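Local coordinates for high-affinity zinc uptake system protein znuA (Streptococcus suis, PDB 3MFQ) that probably captures zinc or a related transition-metal ion outside the cell membrane and hands it to an ABC transporter for uptake, at residues Y43-S48 against G68-A73; D31-A36 against L50-K55; A10-F15 against L60-H65. All blocks are in the same frame, centred on the assembly; numbering follows the deposited sequence.

Contact 1 (Y43-S48 against G68-A73); sequences YVAKSS and GKMVEA
Met70 brings its sulfur against Ala45 and the rim of the Tyr43 ring, and these three side chains form the apolar heart of the contact. The SD atom of Met70 lies 3.6 Å from CB of Ala45, whose methyl points toward the facing segment and is small enough to let the thioether close in. The same SD sits 5.4 Å from the centroid of the Tyr43 ring, near the ring plane and on the CD2 side, a Met-aromatic contact made at the edge. In Met70 CG stands anti to the carbonyl carbon (chi1 -60°) and chi2 is extended (-177°), which carries SD to Ala45 and Tyr43; the bend at chi3 turns only the terminal methyl. Beside it, Lys69 contributes its aliphatic part: CD of Lys69 is 3.6 Å from CG2 of Val44. Its charged end leads away to a salt bridge with Asp193, so one long residue serves an apolar and an ionic neighbour. A water joins the two backbones, accepting from Ala45 N at 2.7 Å and donating to Lys69 O at 2.7 Å. Further out, OD1 of Asp49, inside the first turn of helix 47-55, takes both the Tyr43 hydroxyl and the backbone N of Lys46, the N-cap residue. Tyr43 is thereby tied to the start of that helix, while Met70 is the N-cap of helix 71-77. The arrangement joins two loops that lead into helices of an alpha/beta lobe, the first of them starting two residues after the zinc ligand His41, in the fold of the metal-binding proteins of ABC uptake systems.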
loop_
_atom_site.group_PDB
_atom_site.type_symbol
_atom_site.label_atom_id
_atom_site.label_comp_id
_atom_site.label_asym_id
_atom_site.label_seq_id
_atom_site.Cartn_x
_atom_site.Cartn_y
_atom_site.Cartn_z
ATOM N N TYR A 43 13.697 -1.777 -3.792
ATOM C CA TYR A 43 14.541 -2.534 -2.876
ATOM C C TYR A 43 15.301 -3.634 -3.604
ATOM O O TYR A 43 14.719 -4.409 -4.362
ATOM C CB TYR A 43 13.709 -3.131 -1.742
ATOM C CG TYR A 43 14.525 -3.531 -0.534
ATOM C CD1 TYR A 43 14.755 -2.632 0.500
ATOM C CD2 TYR A 43 15.066 -4.805 -0.425
ATOM C CE1 TYR A 43 15.497 -2.990 1.610
ATOM C CE2 TYR A 43 15.811 -5.173 0.682
ATOM C CZ TYR A 43 16.024 -4.260 1.696
ATOM O OH TYR A 43 16.764 -4.619 2.800
ATOM N N VAL A 44 16.609 -3.687 -3.379
ATOM C CA VAL A 44 17.437 -4.732 -3.963
ATOM C C VAL A 44 17.939 -5.679 -2.881
ATOM O O VAL A 44 18.643 -5.269 -1.960
ATOM C CB VAL A 44 18.635 -4.149 -4.728
ATOM C CG1 VAL A 44 19.483 -5.270 -5.305
ATOM C CG2 VAL A 44 18.154 -3.217 -5.827
ATOM N N ALA A 45 17.567 -6.946 -3.001
ATOM C CA ALA A 45 17.954 -7.955 -2.027
ATOM C C ALA A 45 19.469 -8.042 -1.882
ATOM O O ALA A 45 20.178 -8.316 -2.851
ATOM C CB ALA A 45 17.382 -9.304 -2.422
ATOM N N LYS A 46 19.957 -7.797 -0.670
ATOM C CA LYS A 46 21.381 -7.915 -0.370
ATOM C C LYS A 46 21.663 -9.305 0.186
ATOM O O LYS A 46 20.740 -10.024 0.563
ATOM C CB LYS A 46 21.802 -6.847 0.644
ATOM C CG LYS A 46 23.299 -6.573 0.691
ATOM C CD LYS A 46 24.023 -7.462 1.690
ATOM C CE LYS A 46 25.525 -7.371 1.499
ATOM N NZ LYS A 46 25.911 -7.720 0.103
ATOM N N SER A 47 22.937 -9.680 0.226
ATOM C CA SER A 47 23.350 -10.950 0.806
ATOM C C SER A 47 22.554 -11.281 2.064
ATOM O O SER A 47 21.898 -12.318 2.141
ATOM C CB SER A 47 24.845 -10.917 1.131
ATOM O OG SER A 47 25.249 -12.098 1.811
ATOM N N SER A 48 22.616 -10.389 3.048
ATOM C CA SER A 48 21.917 -10.590 4.310
ATOM C C SER A 48 20.442 -10.910 4.084
ATOM O O SER A 48 19.879 -11.788 4.737
ATOM C CB SER A 48 22.059 -9.354 5.200
ATOM O OG SER A 48 21.563 -8.198 4.546
ATOM N N GLY A 68 9.200 -5.907 -6.850
ATOM C CA GLY A 68 9.805 -5.409 -8.076
ATOM C C GLY A 68 11.186 -5.927 -8.429
ATOM O O GLY A 68 11.482 -6.166 -9.600
ATOM N N LYS A 69 12.043 -6.093 -7.429
ATOM C CA LYS A 69 13.413 -6.527 -7.678
ATOM C C LYS A 69 13.803 -7.779 -6.895
ATOM O O LYS A 69 14.979 -8.004 -6.616
ATOM C CB LYS A 69 14.395 -5.389 -7.396
ATOM C CG LYS A 69 14.500 -4.376 -8.528
ATOM C CD LYS A 69 15.462 -3.252 -8.183
ATOM C CE LYS A 69 15.996 -2.585 -9.441
ATOM N NZ LYS A 69 14.904 -2.164 -10.358
ATOM N N MET A 70 12.813 -8.595 -6.552
ATOM C CA MET A 70 13.069 -9.844 -5.846
ATOM C C MET A 70 12.092 -10.929 -6.271
ATOM O O MET A 70 11.924 -11.928 -5.576
ATOM C CB MET A 70 12.994 -9.638 -4.332
ATOM C CG MET A 70 13.997 -8.639 -3.787
ATOM S SD MET A 70 13.917 -8.492 -1.995
ATOM C CE MET A 70 12.256 -7.866 -1.777
ATOM N N VAL A 71 11.446 -10.734 -7.414
ATOM C CA VAL A 71 10.494 -11.718 -7.903
ATOM C C VAL A 71 11.171 -13.069 -8.090
ATOM O O VAL A 71 10.620 -14.101 -7.718
ATOM C CB VAL A 71 9.830 -11.274 -9.220
ATOM C CG1 VAL A 71 9.080 -9.973 -9.015
ATOM C CG2 VAL A 71 10.868 -11.127 -10.322
ATOM N N GLU A 72 12.375 -13.054 -8.655
ATOM C CA GLU A 72 13.113 -14.285 -8.901
ATOM C C GLU A 72 13.772 -14.902 -7.676
ATOM O O GLU A 72 14.623 -15.784 -7.786
ATOM C CB GLU A 72 14.045 -14.132 -10.104
ATOM C CG GLU A 72 14.476 -15.459 -10.707
ATOM C CD GLU A 72 15.980 -15.629 -10.736
ATOM O OE1 GLU A 72 16.498 -16.451 -9.949
ATOM O OE2 GLU A 72 16.642 -14.940 -11.540
ATOM N N ALA A 73 13.377 -14.418 -6.506
ATOM C CA ALA A 73 13.853 -14.956 -5.242
ATOM C C ALA A 73 12.727 -15.290 -4.285
ATOM O O ALA A 73 12.790 -16.275 -3.551
ATOM C CB ALA A 73 14.714 -13.839 -4.668
HETATM O O HOH W 1 17.413 -7.634 -5.557
#

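Contact 2 (D31-A36 against L50-K55); sequences DLLIPA and LSKLQK
Strand 29-32 and helix 47-55 are the first two elements of a beta-alpha-beta crossover that continues into the parallel strand 58-61, and here the helix packs against the end of its own leading strand. Lys52 does most of the work. Its CG stands anti to the carbonyl carbon (chi1 -63°), the chain runs out nearly extended as far as CE, and the last torsion folds over (chi4 -77°) to bring the ammonium group to Asp31. NZ of Lys52 reaches OD1 of Asp31 at 3.4 Å, a salt bridge whose hydrogen bond is weak. Asp31 meets it with a first torsion well away from the usual staggered positions. The two side chains cross at about a right angle, and OD1 of Asp31 also rests 3.7 Å from CG of Lys52. A lysine suits this place because its methylenes can cover an apolar neighbour while its tip seeks the acid. The second carboxylate oxygen of Asp31 is paired with Arg8, and two cations around one carboxylate would be expected to favour its ionised form. Leu33 supplies the apolar side. With CG anti to the carbonyl carbon (chi1 -47°) and the branch carried outward, its end comes nearer the helix than its CB direction suggests, and its two methyls divide the work. CD2 of Leu33 meets CD of Lys52 tip to tip at 3.5 Å. Leu53, one residue further along the helix, crosses Leu33 at roughly a right angle, and its buried isobutyl group closes the contact methyl on methyl: CD1 of Leu33 lies 3.5 Å from CD2 of Leu53.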
loop_
_atom_site.group_PDB
_atom_site.type_symbol
_atom_site.label_atom_id
_atom_site.label_comp_id
_atom_site.label_asym_id
_atom_site.label_seq_id
_atom_site.Cartn_x
_atom_site.Cartn_y
_atom_site.Cartn_z
ATOM N N ASP A 31 11.026 -11.661 10.621
ATOM C CA ASP A 31 12.217 -11.122 9.977
ATOM C C ASP A 31 11.844 -10.137 8.879
ATOM O O ASP A 31 11.735 -10.506 7.709
ATOM C CB ASP A 31 13.065 -12.252 9.394
ATOM C CG ASP A 31 14.412 -12.370 10.068
ATOM O OD1 ASP A 31 15.320 -11.586 9.719
ATOM O OD2 ASP A 31 14.561 -13.244 10.946
ATOM N N LEU A 32 11.644 -8.881 9.261
ATOM C CA LEU A 32 11.313 -7.850 8.291
ATOM C C LEU A 32 12.520 -7.526 7.427
ATOM O O LEU A 32 13.602 -7.237 7.938
ATOM C CB LEU A 32 10.808 -6.589 8.989
ATOM C CG LEU A 32 10.515 -5.422 8.046
ATOM C CD1 LEU A 32 9.602 -5.862 6.914
ATOM C CD2 LEU A 32 9.909 -4.255 8.804
ATOM N N LEU A 33 12.327 -7.576 6.114
ATOM C CA LEU A 33 13.411 -7.323 5.177
ATOM C C LEU A 33 13.469 -5.853 4.792
ATOM O O LEU A 33 14.495 -5.194 4.960
ATOM C CB LEU A 33 13.242 -8.182 3.926
ATOM C CG LEU A 33 12.922 -9.652 4.190
ATOM C CD1 LEU A 33 13.103 -10.456 2.917
ATOM C CD2 LEU A 33 13.800 -10.202 5.296
ATOM N N ILE A 34 12.356 -5.344 4.275
ATOM C CA ILE A 34 12.272 -3.954 3.849
ATOM C C ILE A 34 11.784 -3.067 4.992
ATOM O O ILE A 34 10.621 -3.141 5.389
ATOM C CB ILE A 34 11.336 -3.798 2.636
ATOM C CG1 ILE A 34 11.713 -4.804 1.545
ATOM C CG2 ILE A 34 11.378 -2.374 2.108
ATOM C CD1 ILE A 34 10.842 -4.734 0.315
ATOM N N PRO A 35 12.680 -2.227 5.528
ATOM C CA PRO A 35 12.374 -1.337 6.654
ATOM C C PRO A 35 11.268 -0.347 6.316
ATOM O O PRO A 35 11.253 0.203 5.215
ATOM C CB PRO A 35 13.692 -0.588 6.874
ATOM C CG PRO A 35 14.736 -1.460 6.270
ATOM C CD PRO A 35 14.079 -2.097 5.090
ATOM N N ALA A 36 10.356 -0.126 7.256
ATOM C CA ALA A 36 9.288 0.846 7.066
ATOM C C ALA A 36 9.871 2.171 6.601
ATOM O O ALA A 36 10.869 2.642 7.142
ATOM C CB ALA A 36 8.513 1.037 8.357
ATOM N N LEU A 50 18.897 -12.226 1.263
ATOM C CA LEU A 50 18.808 -13.584 0.741
ATOM C C LEU A 50 19.051 -14.593 1.855
ATOM O O LEU A 50 18.444 -15.662 1.880
ATOM C CB LEU A 50 19.803 -13.801 -0.403
ATOM C CG LEU A 50 19.490 -13.155 -1.759
ATOM C CD1 LEU A 50 18.060 -13.457 -2.194
ATOM C CD2 LEU A 50 19.747 -11.655 -1.741
ATOM N N SER A 51 19.938 -14.242 2.780
ATOM C CA SER A 51 20.221 -15.091 3.928
ATOM C C SER A 51 18.971 -15.258 4.786
ATOM O O SER A 51 18.610 -16.370 5.162
ATOM C CB SER A 51 21.358 -14.498 4.762
ATOM O OG SER A 51 21.602 -15.274 5.921
ATOM N N LYS A 52 18.317 -14.141 5.086
ATOM C CA LYS A 52 17.084 -14.144 5.865
ATOM C C LYS A 52 16.032 -15.056 5.238
ATOM O O LYS A 52 15.338 -15.795 5.936
ATOM C CB LYS A 52 16.533 -12.723 5.980
ATOM C CG LYS A 52 17.442 -11.753 6.715
ATOM C CD LYS A 52 17.203 -10.328 6.239
ATOM C CE LYS A 52 17.907 -9.308 7.122
ATOM N NZ LYS A 52 17.181 -9.086 8.405
ATOM N N LEU A 53 15.915 -14.993 3.916
ATOM C CA LEU A 53 14.966 -15.828 3.193
ATOM C C LEU A 53 15.323 -17.295 3.348
ATOM O O LEU A 53 14.453 -18.146 3.524
ATOM C CB LEU A 53 14.964 -15.465 1.709
ATOM C CG LEU A 53 14.572 -14.036 1.351
ATOM C CD1 LEU A 53 14.685 -13.819 -0.146
ATOM C CD2 LEU A 53 13.164 -13.739 1.830
ATOM N N GLN A 54 16.618 -17.578 3.277
ATOM C CA GLN A 54 17.123 -18.943 3.336
ATOM C C GLN A 54 16.947 -19.540 4.730
ATOM O O GLN A 54 16.537 -20.692 4.873
ATOM C CB GLN A 54 18.599 -18.961 2.931
ATOM C CG GLN A 54 19.012 -20.165 2.100
ATOM C CD GLN A 54 19.339 -21.381 2.946
ATOM O OE1 GLN A 54 19.241 -22.518 2.483
ATOM N NE2 GLN A 54 19.734 -21.148 4.192
ATOM N N LYS A 55 17.251 -18.748 5.753
ATOM C CA LYS A 55 17.156 -19.195 7.140
ATOM C C LYS A 55 15.707 -19.295 7.602
ATOM O O LYS A 55 15.418 -19.885 8.642
ATOM C CB LYS A 55 17.912 -18.238 8.065
ATOM C CG LYS A 55 19.406 -18.124 7.791
ATOM C CD LYS A 55 20.047 -17.100 8.722
ATOM C CE LYS A 55 21.549 -17.001 8.503
ATOM N NZ LYS A 55 22.165 -15.946 9.357
#

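Contact 3 (A10-F15 against L60-H65)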
loop_
_atom_site.group_PDB
_atom_site.type_symbol
_atom_site.label_atom_id
_atom_site.label_comp_id
_atom_site.label_asym_id
_atom_site.label_seq_id
_atom_site.Cartn_x
_atom_site.Cartn_y
_atom_site.Cartn_z
ATOM N N ALA A 10 10.158 -14.869 7.502
ATOM C CA ALA A 10 10.700 -13.694 6.844
ATOM C C ALA A 10 9.573 -12.905 6.182
ATOM O O ALA A 10 8.625 -13.469 5.637
ATOM C CB ALA A 10 11.740 -14.103 5.851
ATOM N N VAL A 11 9.660 -11.588 6.268
ATOM C CA VAL A 11 8.550 -10.759 5.855
ATOM C C VAL A 11 9.069 -9.525 5.128
ATOM O O VAL A 11 9.922 -8.800 5.636
ATOM C CB VAL A 11 7.641 -10.394 7.063
ATOM C CG1 VAL A 11 7.492 -11.586 8.028
ATOM C CG2 VAL A 11 8.174 -9.169 7.791
ATOM N N THR A 12 8.565 -9.313 3.918
ATOM C CA THR A 12 9.115 -8.295 3.032
ATOM C C THR A 12 8.846 -6.874 3.512
ATOM O O THR A 12 9.775 -6.095 3.711
ATOM C CB THR A 12 8.607 -8.462 1.582
ATOM O OG1 THR A 12 7.185 -8.635 1.586
ATOM C CG2 THR A 12 9.251 -9.680 0.938
ATOM N N THR A 13 7.577 -6.539 3.709
ATOM C CA THR A 13 7.211 -5.168 4.041
ATOM C C THR A 13 6.593 -5.042 5.423
ATOM O O THR A 13 6.150 -6.026 6.012
ATOM C CB THR A 13 6.213 -4.604 3.031
ATOM O OG1 THR A 13 4.901 -5.074 3.356
ATOM C CG2 THR A 13 6.581 -5.042 1.622
ATOM N N SER A 14 6.557 -3.813 5.925
ATOM C CA SER A 14 5.954 -3.526 7.215
ATOM C C SER A 14 4.489 -3.938 7.238
ATOM O O SER A 14 3.928 -4.200 8.301
ATOM C CB SER A 14 6.080 -2.039 7.533
ATOM O OG SER A 14 5.550 -1.258 6.477
ATOM N N PHE A 15 3.868 -3.985 6.063
ATOM C CA PHE A 15 2.486 -4.433 5.962
ATOM C C PHE A 15 2.370 -5.815 6.552
ATOM O O PHE A 15 1.611 -6.053 7.487
ATOM C CB PHE A 15 2.041 -4.503 4.506
ATOM C CG PHE A 15 1.906 -3.175 3.854
ATOM C CD1 PHE A 15 0.783 -2.402 4.064
ATOM C CD2 PHE A 15 2.901 -2.698 3.023
ATOM C CE1 PHE A 15 0.656 -1.175 3.462
ATOM C CE2 PHE A 15 2.781 -1.472 2.418
ATOM C CZ PHE A 15 1.658 -0.707 2.637
ATOM N N LEU A 60 6.875 -14.763 3.596
ATOM C CA LEU A 60 5.629 -14.168 3.115
ATOM C C LEU A 60 5.870 -12.845 2.395
ATOM O O LEU A 60 6.639 -12.003 2.865
ATOM C CB LEU A 60 4.647 -13.963 4.269
ATOM C CG LEU A 60 3.943 -15.212 4.800
ATOM C CD1 LEU A 60 3.191 -14.899 6.082
ATOM C CD2 LEU A 60 3.006 -15.782 3.747
ATOM N N TYR A 61 5.210 -12.669 1.253
ATOM C CA TYR A 61 5.337 -11.441 0.476
ATOM C C TYR A 61 4.050 -11.107 -0.274
ATOM O O TYR A 61 3.150 -11.941 -0.385
ATOM C CB TYR A 61 6.514 -11.534 -0.498
ATOM C CG TYR A 61 6.317 -12.529 -1.620
ATOM C CD1 TYR A 61 6.306 -13.895 -1.372
ATOM C CD2 TYR A 61 6.152 -12.102 -2.931
ATOM C CE1 TYR A 61 6.131 -14.807 -2.396
ATOM C CE2 TYR A 61 5.976 -13.007 -3.962
ATOM C CZ TYR A 61 5.965 -14.357 -3.690
ATOM O OH TYR A 61 5.789 -15.259 -4.716
ATOM N N HIS A 62 3.973 -9.883 -0.786
ATOM C CA HIS A 62 2.798 -9.416 -1.512
ATOM C C HIS A 62 2.631 -10.148 -2.835
ATOM O O HIS A 62 1.639 -10.840 -3.057
ATOM C CB HIS A 62 2.906 -7.915 -1.782
ATOM C CG HIS A 62 2.891 -7.071 -0.548
ATOM N ND1 HIS A 62 3.769 -7.267 0.497
ATOM C CD2 HIS A 62 2.118 -6.017 -0.196
ATOM C CE1 HIS A 62 3.528 -6.377 1.443
ATOM N NE2 HIS A 62 2.532 -5.606 1.046
ATOM N N GLY A 63 3.611 -9.986 -3.716
ATOM C CA GLY A 63 3.521 -10.519 -5.061
ATOM C C GLY A 63 3.190 -9.410 -6.040
ATOM O O GLY A 63 3.417 -8.234 -5.750
ATOM N N LEU A 64 2.653 -9.781 -7.198
ATOM C CA LEU A 64 2.270 -8.805 -8.214
ATOM C C LEU A 64 3.437 -7.887 -8.566
ATOM O O LEU A 64 3.237 -6.745 -8.978
ATOM C CB LEU A 64 1.078 -7.975 -7.736
ATOM C CG LEU A 64 -0.095 -8.756 -7.144
ATOM C CD1 LEU A 64 -1.257 -7.824 -6.842
ATOM C CD2 LEU A 64 -0.530 -9.872 -8.082
ATOM N N HIS A 65 4.654 -8.394 -8.394
ATOM C CA HIS A 65 5.859 -7.633 -8.709
ATOM C C HIS A 65 5.991 -6.384 -7.842
ATOM O O HIS A 65 6.712 -5.450 -8.192
ATOM C CB HIS A 65 5.881 -7.244 -10.190
ATOM C CG HIS A 65 5.977 -8.407 -11.127
ATOM N ND1 HIS A 65 5.579 -9.684 -10.774
ATOM C CD2 HIS A 65 6.409 -8.491 -12.403
ATOM C CE1 HIS A 65 5.772 -10.496 -11.793
ATOM N NE2 HIS A 65 6.274 -9.801 -12.799
#
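Thr12 holds OG1 in the crowded position between its backbone N and carbonyl carbon (chi1 48°), which turns the hydroxyl and the methyl together onto Tyr61. OG1 of Thr12 lies 3.5 Å from CA of Tyr61, and CG2 of Thr12 is 3.6 Å from CB of Tyr61; a branched residue with one polar and one apolar arm can thus cover the neighbouring backbone and still offer its hydroxyl to Glu67. Tyr61 takes the same crowded first torsion, but this carries its ring away from Thr12. His62 has CG anti to the carbonyl carbon (chi1 -65°), and its imidazole swings back toward Thr13 and Phe15. The Phe15 and His62 rings meet obliquely with centroids 5.5 Å apart, and Trp106 meets both of these buried rings; the Phe15 side chain is about 8 Å from the bound zinc. Thr13, at the N-cap of helix 14-24, accepts a weak capping bond from Phe15 N, a familiar use of a threonine hydroxyl at a helix start, although the position of this hydroxyl is less certain.

The backbones of the same segments form a parallel beta bridge between Val11 and Leu60. Leu60 N donates to Ala10 O at 3.0 Å, an almost straight bond (173°) arriving nearly along the C=O axis. The companion bond, from Thr12 N to Leu60 O, is weak at 3.5 Å. The bridge is part of a four-stranded parallel sheet in which strand 8-11 lies between 29-32 and 58-61, and 79-80 follows. Val11 and Leu60 put their side chains on one face, against Asn17 and Val20 of helix 14-24, whereas Thr12 and Tyr61 pack on Leu74 of helix 71-77.

The three contacts lie on the same side of the chain's centre, with centres 10 to 11 Å apart. Contact 3 pairs the two inner strands of the sheet, 8-11 and 58-61, and contact 2 adds the outer strand 29-32: Leu33 N to Val11 O and Ile34 N to Thr12 O, each 2.7 Å, are probable hydrogen bonds. Contacts 1 and 2 share helix 47-55; Tyr43 OH lies 3.2 Å from Leu33 O, a probable hydrogen bond, and CB of Ala45 packs on CD2 of Leu50 at 3.4 Å. The zinc site of His41, His104, His170 and Asp254 is closest to contact 3; in contact 1 the Tyr43 side chain stands about 12 Å from the metal.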